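Glutathione peroxidase (Schistosoma mansoni, PDB 2V1M) reduces hydrogen peroxide to water by oxidising two molecules of glutathione to glutathione disulfide. Local coordinates at residues A[14-19]-A[24-29]; A[68-73]-A[112-117]; A[116-121]-A[137-142]. One frame throughout, in Å; residues are numbered along the deposited sequence.

Interaction 1 (A[14-19]-A[24-29]); sequences FTVKDI and VSLEKY
V16 and V24 face each other as a hydrogen-bonded pair of a short antiparallel beta hairpin, strand 15-17 against strand 23-25, and exchange both of their backbone bonds. V24 N reaches V16 O at 2.8 Å, and V16 N returns a bond to V24 O at 3.0 Å. A third bond, L26 N to F14 O at 2.8 Å, is almost straight (177° at the hydrogen) and continues the ladder past the last strand residue, where the chain bends into the 3-10 turn 26-29. Between these bonds T15 and S25 form the non-hydrogen-bonded pair, with CA atoms 4.1 Å apart, and T15 CA approaches V24 O in a CA-H...O contact. Small hydroxyl side chains suit this side of the hairpin, since T15 is exposed and S25 partly so. S25 OG, swung next to its carbonyl carbon (chi1 165°), accepts from E27 N at 3.0 Å, an ST turn at the entry to the 3-10 segment.

The other side carries branched aliphatic residues. V16 CG2 meets L26 CD2 at 3.8 Å, the two side chains crossing at about a right angle, and V24 CG1, on a residue that stays partly exposed, is 4.2 Å from V16 CG2. L26 CD1 comes to 4.1 Å from F14 CB. Further along, D18 OD1 accepts from N20 N and V22 N, within the loop that joins the strands.

V16, L26 and F14 lie against the central fold: V16 touches F70 and L26 touches L68, both on strand 65-71, while F14 and L26 pack on helix 113-121.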
# COMPACT_ATOMS: atom_id res chain seq x y z
N PHE A 14 -1.39 -2.52 14.01
CA PHE A 14 -2.70 -2.27 13.38
C PHE A 14 -3.32 -3.53 12.83
O PHE A 14 -2.61 -4.46 12.40
CB PHE A 14 -2.57 -1.22 12.26
CG PHE A 14 -1.95 0.02 12.77
CD1 PHE A 14 -2.67 0.86 13.64
CD2 PHE A 14 -0.61 0.29 12.52
CE1 PHE A 14 -2.07 1.96 14.24
CE2 PHE A 14 0.00 1.39 13.13
CZ PHE A 14 -0.70 2.19 13.98
N THR A 15 -4.65 -3.53 12.82
CA THR A 15 -5.46 -4.60 12.28
C THR A 15 -6.33 -3.99 11.19
O THR A 15 -6.88 -2.87 11.36
CB THR A 15 -6.32 -5.27 13.40
OG1 THR A 15 -5.42 -5.75 14.40
CG2 THR A 15 -7.09 -6.47 12.89
N VAL A 16 -6.44 -4.69 10.06
CA VAL A 16 -7.17 -4.19 8.88
C VAL A 16 -7.98 -5.32 8.31
O VAL A 16 -7.62 -6.50 8.43
CB VAL A 16 -6.20 -3.61 7.82
CG1 VAL A 16 -5.57 -2.29 8.32
CG2 VAL A 16 -5.12 -4.60 7.44
N LYS A 17 -9.06 -4.98 7.63
CA LYS A 17 -9.89 -5.97 6.96
C LYS A 17 -9.35 -6.18 5.54
O LYS A 17 -9.20 -5.24 4.76
CB LYS A 17 -11.32 -5.44 6.91
CG LYS A 17 -12.36 -6.48 6.45
CD LYS A 17 -13.80 -5.92 6.45
CE LYS A 17 -14.25 -5.41 7.83
NZ LYS A 17 -14.25 -6.50 8.81
N ASP A 18 -9.09 -7.44 5.19
CA ASP A 18 -8.62 -7.75 3.83
C ASP A 18 -9.80 -7.71 2.84
O ASP A 18 -10.95 -7.50 3.23
CB ASP A 18 -7.77 -9.03 3.79
CG ASP A 18 -8.56 -10.33 3.74
OD1 ASP A 18 -9.79 -10.34 3.53
OD2 ASP A 18 -7.86 -11.38 3.87
N ILE A 19 -9.50 -7.89 1.56
CA ILE A 19 -10.54 -7.65 0.54
C ILE A 19 -11.65 -8.70 0.58
O ILE A 19 -12.72 -8.47 0.02
CB ILE A 19 -9.96 -7.47 -0.86
CG1 ILE A 19 -10.91 -6.71 -1.79
CG2 ILE A 19 -9.49 -8.82 -1.41
CD1 ILE A 19 -10.20 -6.13 -3.01
N VAL A 24 -7.08 -9.01 9.65
CA VAL A 24 -5.73 -9.50 9.82
C VAL A 24 -4.92 -8.43 10.55
O VAL A 24 -4.95 -7.25 10.20
CB VAL A 24 -5.15 -9.94 8.49
CG1 VAL A 24 -5.02 -8.81 7.57
CG2 VAL A 24 -3.85 -10.68 8.68
N SER A 25 -4.19 -8.88 11.56
CA SER A 25 -3.20 -8.01 12.18
C SER A 25 -1.96 -7.92 11.27
O SER A 25 -1.45 -8.94 10.76
CB SER A 25 -2.78 -8.57 13.53
OG SER A 25 -1.59 -7.91 13.97
N LEU A 26 -1.40 -6.72 11.17
CA LEU A 26 -0.18 -6.51 10.39
C LEU A 26 1.06 -7.12 11.05
O LEU A 26 2.12 -7.13 10.44
CB LEU A 26 0.02 -5.04 10.03
CG LEU A 26 -1.14 -4.42 9.25
CD1 LEU A 26 -0.80 -2.96 8.95
CD2 LEU A 26 -1.42 -5.20 7.98
N GLU A 27 0.89 -7.71 12.24
CA GLU A 27 1.91 -8.64 12.77
C GLU A 27 2.32 -9.69 11.72
O GLU A 27 3.45 -10.17 11.76
CB GLU A 27 1.36 -9.37 14.00
CG GLU A 27 1.36 -8.52 15.27
CD GLU A 27 2.74 -8.47 15.92
OE1 GLU A 27 3.57 -9.32 15.55
OE2 GLU A 27 2.96 -7.58 16.76
N LYS A 28 1.41 -10.04 10.82
CA LYS A 28 1.66 -10.95 9.68
C LYS A 28 2.95 -10.58 8.93
O LYS A 28 3.63 -11.47 8.38
CB LYS A 28 0.44 -10.92 8.68
CG LYS A 28 0.60 -11.69 7.38
CD LYS A 28 -0.71 -11.67 6.57
CE LYS A 28 -0.53 -12.26 5.19
NZ LYS A 28 -1.82 -12.57 4.51
N TYR A 29 3.26 -9.29 8.87
CA TYR A 29 4.33 -8.77 8.03
C TYR A 29 5.66 -8.57 8.75
O TYR A 29 6.62 -8.04 8.17
CB TYR A 29 3.85 -7.47 7.35
CG TYR A 29 2.65 -7.74 6.46
CD1 TYR A 29 2.81 -8.39 5.25
CD2 TYR A 29 1.37 -7.43 6.87
CE1 TYR A 29 1.71 -8.70 4.46
CE2 TYR A 29 0.23 -7.74 6.09
CZ TYR A 29 0.42 -8.39 4.89
OH TYR A 29 -0.69 -8.67 4.15

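Interaction 2 (A[68-73]-A[112-117]); sequences LAFPCN and DDLYKF
F70 on strand 65-71 faces Y115 on helix 113-121 across a wide backbone gap, their CA atoms 10.0 Å apart, and no hydrogen bond joins the two segments, so large side chains must span the distance. The Y115 ring brings an edge toward the face of F70 in an offset edge-to-face pair, with centroids 5.9 Å apart and planes at 85°. The approach is made by Y115 CE2, 4.0 Å from F70 CG, and by the phenolic oxygen, Y115 OH, 3.8 Å from F70 CB. With CG beside its backbone N and opposite the carbonyl carbon (chi1 -72°), F70 extends its ring toward the helix, within reach of both Y115 and L114.

L114 takes the far end of the same ring. Its CD2 methyl sits 3.6 Å from F70 CZ and nearly as close to CE2, and the two side chains cross at about a right angle. One phenylalanine thus serves two consecutive helical residues: the tyrosine meets F70 around CB and CG, the leucine around CE2 and CZ.

This is the helix-on-sheet layering of the thioredoxin fold, to which glutathione peroxidases belong. Strand 65-71 lies between strands 33-39 and 99-100 in the central sheet, and helix 113-121 rests on one face of it, where Y115 also touches I36 and N38 of strand 33-39. F70 stacks on F101 as well.

D112 starts the helix as its N-cap. A carboxylate suits the position because it can take up a backbone N-H that has no helical carbonyl to pair with: D112 OD1 accepts from L114 N at 2.9 Å, meeting the donor on its anti side.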
# COMPACT_ATOMS: atom_id res chain seq x y z
N LEU A 68 1.07 -4.24 -0.13
CA LEU A 68 -0.25 -4.16 0.50
C LEU A 68 -1.01 -3.04 -0.21
O LEU A 68 -0.54 -1.90 -0.22
CB LEU A 68 -0.16 -3.83 1.99
CG LEU A 68 0.42 -4.85 2.95
CD1 LEU A 68 1.84 -5.12 2.77
CD2 LEU A 68 0.11 -4.37 4.36
N ALA A 69 -2.18 -3.36 -0.77
CA ALA A 69 -2.96 -2.38 -1.55
C ALA A 69 -4.29 -2.11 -0.86
O ALA A 69 -5.11 -3.04 -0.65
CB ALA A 69 -3.20 -2.90 -2.95
N PHE A 70 -4.50 -0.84 -0.52
CA PHE A 70 -5.69 -0.35 0.19
C PHE A 70 -6.55 0.49 -0.75
O PHE A 70 -6.19 1.62 -1.07
CB PHE A 70 -5.28 0.48 1.41
CG PHE A 70 -4.72 -0.39 2.51
CD1 PHE A 70 -5.58 -0.97 3.44
CD2 PHE A 70 -3.35 -0.63 2.59
CE1 PHE A 70 -5.11 -1.82 4.42
CE2 PHE A 70 -2.86 -1.48 3.58
CZ PHE A 70 -3.74 -2.08 4.50
N PRO A 71 -7.70 -0.04 -1.18
CA PRO A 71 -8.62 0.78 -1.99
C PRO A 71 -9.10 1.97 -1.17
O PRO A 71 -9.31 1.88 0.04
CB PRO A 71 -9.79 -0.17 -2.28
CG PRO A 71 -9.15 -1.59 -2.17
CD PRO A 71 -8.22 -1.43 -1.00
N CYS A 72 -9.31 3.09 -1.88
CA CYS A 72 -9.76 4.32 -1.20
C CYS A 72 -10.50 5.16 -2.23
O CYS A 72 -10.00 5.36 -3.34
CB CYS A 72 -8.52 5.09 -0.67
SG CYS A 72 -8.94 6.70 0.04
N ASN A 73 -11.71 5.62 -1.85
CA ASN A 73 -12.57 6.39 -2.73
C ASN A 73 -12.56 7.91 -2.41
O ASN A 73 -13.54 8.60 -2.74
CB ASN A 73 -14.01 5.86 -2.70
CG ASN A 73 -14.83 6.36 -3.89
OD1 ASN A 73 -14.31 6.52 -4.99
ND2 ASN A 73 -16.10 6.60 -3.67
N ASP A 112 -8.07 5.31 8.34
CA ASP A 112 -7.61 4.14 9.06
C ASP A 112 -6.41 4.54 9.93
O ASP A 112 -5.52 5.29 9.48
CB ASP A 112 -7.23 3.02 8.09
CG ASP A 112 -7.13 1.69 8.80
OD1 ASP A 112 -6.04 1.37 9.35
OD2 ASP A 112 -8.15 0.96 8.81
N ASP A 113 -6.34 3.97 11.13
CA ASP A 113 -5.17 4.23 11.99
C ASP A 113 -3.85 3.87 11.33
O ASP A 113 -2.83 4.55 11.60
CB ASP A 113 -5.31 3.48 13.32
CG ASP A 113 -6.40 4.07 14.22
OD1 ASP A 113 -6.87 5.21 13.98
OD2 ASP A 113 -6.78 3.37 15.19
N LEU A 114 -3.83 2.89 10.43
CA LEU A 114 -2.57 2.58 9.74
C LEU A 114 -2.08 3.84 8.98
O LEU A 114 -0.88 4.15 9.00
CB LEU A 114 -2.80 1.44 8.76
CG LEU A 114 -1.62 1.21 7.78
CD1 LEU A 114 -0.34 0.79 8.50
CD2 LEU A 114 -2.04 0.17 6.75
N TYR A 115 -3.00 4.52 8.29
CA TYR A 115 -2.60 5.71 7.53
C TYR A 115 -2.33 6.90 8.40
O TYR A 115 -1.43 7.70 8.09
CB TYR A 115 -3.61 6.01 6.40
CG TYR A 115 -3.27 5.22 5.16
CD1 TYR A 115 -2.63 5.82 4.09
CD2 TYR A 115 -3.71 3.91 5.03
CE1 TYR A 115 -2.36 5.08 2.89
CE2 TYR A 115 -3.47 3.17 3.86
CZ TYR A 115 -2.80 3.78 2.80
OH TYR A 115 -2.50 3.08 1.64
N LYS A 116 -3.05 7.06 9.51
CA LYS A 116 -2.65 8.08 10.49
C LYS A 116 -1.20 7.84 10.91
O LYS A 116 -0.38 8.78 10.98
CB LYS A 116 -3.59 8.10 11.70
CG LYS A 116 -5.02 8.47 11.31
CD LYS A 116 -5.92 8.63 12.56
CE LYS A 116 -7.31 9.07 12.15
NZ LYS A 116 -8.15 9.35 13.38
N PHE A 117 -0.86 6.59 11.18
CA PHE A 117 0.50 6.24 11.58
C PHE A 117 1.50 6.51 10.45
O PHE A 117 2.57 7.12 10.69
CB PHE A 117 0.55 4.77 12.01
CG PHE A 117 1.93 4.30 12.35
CD1 PHE A 117 2.56 4.72 13.55
CD2 PHE A 117 2.63 3.44 11.49
CE1 PHE A 117 3.83 4.27 13.86
CE2 PHE A 117 3.91 3.00 11.82
CZ PHE A 117 4.50 3.41 13.02

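Interaction 3 (A[116-121]-A[137-142]); sequences KFLKSR and FLVDRQ
L118 lies across one face of the F137 ring, its CB only 9° off the ring normal and 3.8 Å from the centroid, a CH-pi contact. It is the crossing of a helix over a sheet, as expected in a thioredoxin-like fold: the axes of 116-121 and 137-139 cross at 88°, 10.2 Å apart at closest. That spacing suits a branched leucine above a flat ring.

L118 spreads its methyls along the strand. CD1 stands 3.9 Å from F137 CD2, while CD2 lies by F137 CB and reaches V139 CG2 at 4.3 Å. F137 and V139, two residues apart on the strand, both point toward the helix, whereas L138 between them turns to the opposite face and packs on helix 159-167. I36 of the neighbouring strand 33-39 also touches L118 and V139.

At the margin, K119 runs past the ring with its aliphatic CG 4.3 Å from F137 CZ. A lysine fits here because its chain can pass near the ring while NZ bonds to V106 O and N107 OD1. The backbone comes close too: L118 O lies 3.5 Å from F137 CE1.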
# COMPACT_ATOMS: atom_id res chain seq x y z
N LYS A 116 -3.05 7.06 9.51
CA LYS A 116 -2.65 8.08 10.49
C LYS A 116 -1.20 7.84 10.91
O LYS A 116 -0.38 8.78 10.98
CB LYS A 116 -3.59 8.10 11.70
CG LYS A 116 -5.02 8.47 11.31
CD LYS A 116 -5.92 8.63 12.56
CE LYS A 116 -7.31 9.07 12.15
NZ LYS A 116 -8.15 9.35 13.38
N PHE A 117 -0.86 6.59 11.18
CA PHE A 117 0.50 6.24 11.58
C PHE A 117 1.50 6.51 10.45
O PHE A 117 2.57 7.12 10.69
CB PHE A 117 0.55 4.77 12.01
CG PHE A 117 1.93 4.30 12.35
CD1 PHE A 117 2.56 4.72 13.55
CD2 PHE A 117 2.63 3.44 11.49
CE1 PHE A 117 3.83 4.27 13.86
CE2 PHE A 117 3.91 3.00 11.82
CZ PHE A 117 4.50 3.41 13.02
N LEU A 118 1.24 6.01 9.24
CA LEU A 118 2.17 6.21 8.13
C LEU A 118 2.47 7.70 7.94
O LEU A 118 3.63 8.11 7.83
CB LEU A 118 1.59 5.62 6.85
CG LEU A 118 1.48 4.09 6.82
CD1 LEU A 118 0.71 3.68 5.57
CD2 LEU A 118 2.87 3.44 6.83
N LYS A 119 1.42 8.51 7.90
CA LYS A 119 1.58 9.96 7.70
C LYS A 119 2.29 10.62 8.88
O LYS A 119 2.96 11.64 8.68
CB LYS A 119 0.23 10.63 7.46
CG LYS A 119 -0.43 10.24 6.14
CD LYS A 119 -1.67 11.07 5.85
CE LYS A 119 -2.78 10.84 6.85
NZ LYS A 119 -3.91 11.73 6.56
N SER A 120 2.18 10.04 10.08
CA SER A 120 2.88 10.60 11.24
C SER A 120 4.39 10.33 11.18
O SER A 120 5.16 10.98 11.92
CB SER A 120 2.33 10.04 12.56
OG SER A 120 2.80 8.75 12.84
N ARG A 121 4.81 9.37 10.35
CA ARG A 121 6.22 8.97 10.26
C ARG A 121 6.97 9.56 9.07
O ARG A 121 8.20 9.70 9.17
CB ARG A 121 6.37 7.43 10.28
CG ARG A 121 5.99 6.78 11.61
CD ARG A 121 6.95 7.24 12.73
NE ARG A 121 6.79 6.48 13.98
CZ ARG A 121 7.36 5.30 14.22
NH1 ARG A 121 8.15 4.72 13.32
NH2 ARG A 121 7.14 4.72 15.40
N PHE A 137 4.14 4.07 0.59
CA PHE A 137 5.01 4.11 1.78
C PHE A 137 5.84 2.85 1.81
O PHE A 137 5.32 1.73 1.61
CB PHE A 137 4.21 4.21 3.08
CG PHE A 137 3.55 5.53 3.29
CD1 PHE A 137 4.14 6.51 4.09
CD2 PHE A 137 2.32 5.83 2.70
CE1 PHE A 137 3.52 7.74 4.32
CE2 PHE A 137 1.69 7.03 2.92
CZ PHE A 137 2.29 8.00 3.71
N LEU A 138 7.14 3.02 2.07
CA LEU A 138 8.08 1.91 2.18
C LEU A 138 8.40 1.71 3.67
O LEU A 138 8.81 2.65 4.38
CB LEU A 138 9.34 2.23 1.39
CG LEU A 138 10.44 1.18 1.41
CD1 LEU A 138 9.95 -0.16 0.85
CD2 LEU A 138 11.66 1.69 0.65
N VAL A 139 8.22 0.46 4.11
CA VAL A 139 8.32 0.05 5.51
C VAL A 139 9.39 -1.03 5.60
O VAL A 139 9.38 -2.02 4.84
CB VAL A 139 6.96 -0.47 5.98
CG1 VAL A 139 7.03 -0.97 7.46
CG2 VAL A 139 5.86 0.55 5.81
N ASP A 140 10.33 -0.84 6.54
CA ASP A 140 11.44 -1.77 6.68
C ASP A 140 11.01 -3.08 7.41
O ASP A 140 9.85 -3.27 7.79
CB ASP A 140 12.62 -1.05 7.35
CG ASP A 140 12.45 -0.79 8.85
OD1 ASP A 140 11.50 -1.30 9.48
OD2 ASP A 140 13.32 -0.03 9.35
N ARG A 141 12.00 -3.97 7.55
CA ARG A 141 11.75 -5.28 8.16
C ARG A 141 11.40 -5.23 9.65
O ARG A 141 11.02 -6.27 10.20
CB ARG A 141 12.95 -6.18 7.98
CG ARG A 141 13.21 -6.61 6.51
CD ARG A 141 14.37 -7.58 6.43
NE ARG A 141 14.79 -8.02 5.10
CZ ARG A 141 14.24 -9.01 4.40
NH1 ARG A 141 13.14 -9.61 4.82
NH2 ARG A 141 14.77 -9.40 3.24
N GLN A 142 11.53 -4.04 10.27
CA GLN A 142 11.11 -3.80 11.65
C GLN A 142 9.82 -2.99 11.73
O GLN A 142 9.44 -2.51 12.80
CB GLN A 142 12.25 -3.13 12.46
CG GLN A 142 13.42 -4.05 12.69
CD GLN A 142 14.30 -4.24 11.47
OE1 GLN A 142 14.68 -3.27 10.80
NE2 GLN A 142 14.65 -5.48 11.20

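Overall arrangement
Interactions 2 and 3 are buried and hang on one element, helix 113-121, which meets the central sheet through L114 and Y115 on strand 65-71 and, a turn later, through L118 on strand 136-139; the segments share K116 and F117. Both rely on aromatic rings and aliphatic carbons, with no hydrogen bond across. Interaction 1 is partly buried, lies farther from the chain centre, and is held chiefly by backbone bonds of a two-strand hairpin, with hydroxyls on its outer side. Its apolar residues still join the core: F14 CZ packs 3.5 Å from F117 CB, and L26 CD1 meets L114 CD1 at 3.8 Å, so hairpin and sheet both pack on the same helix.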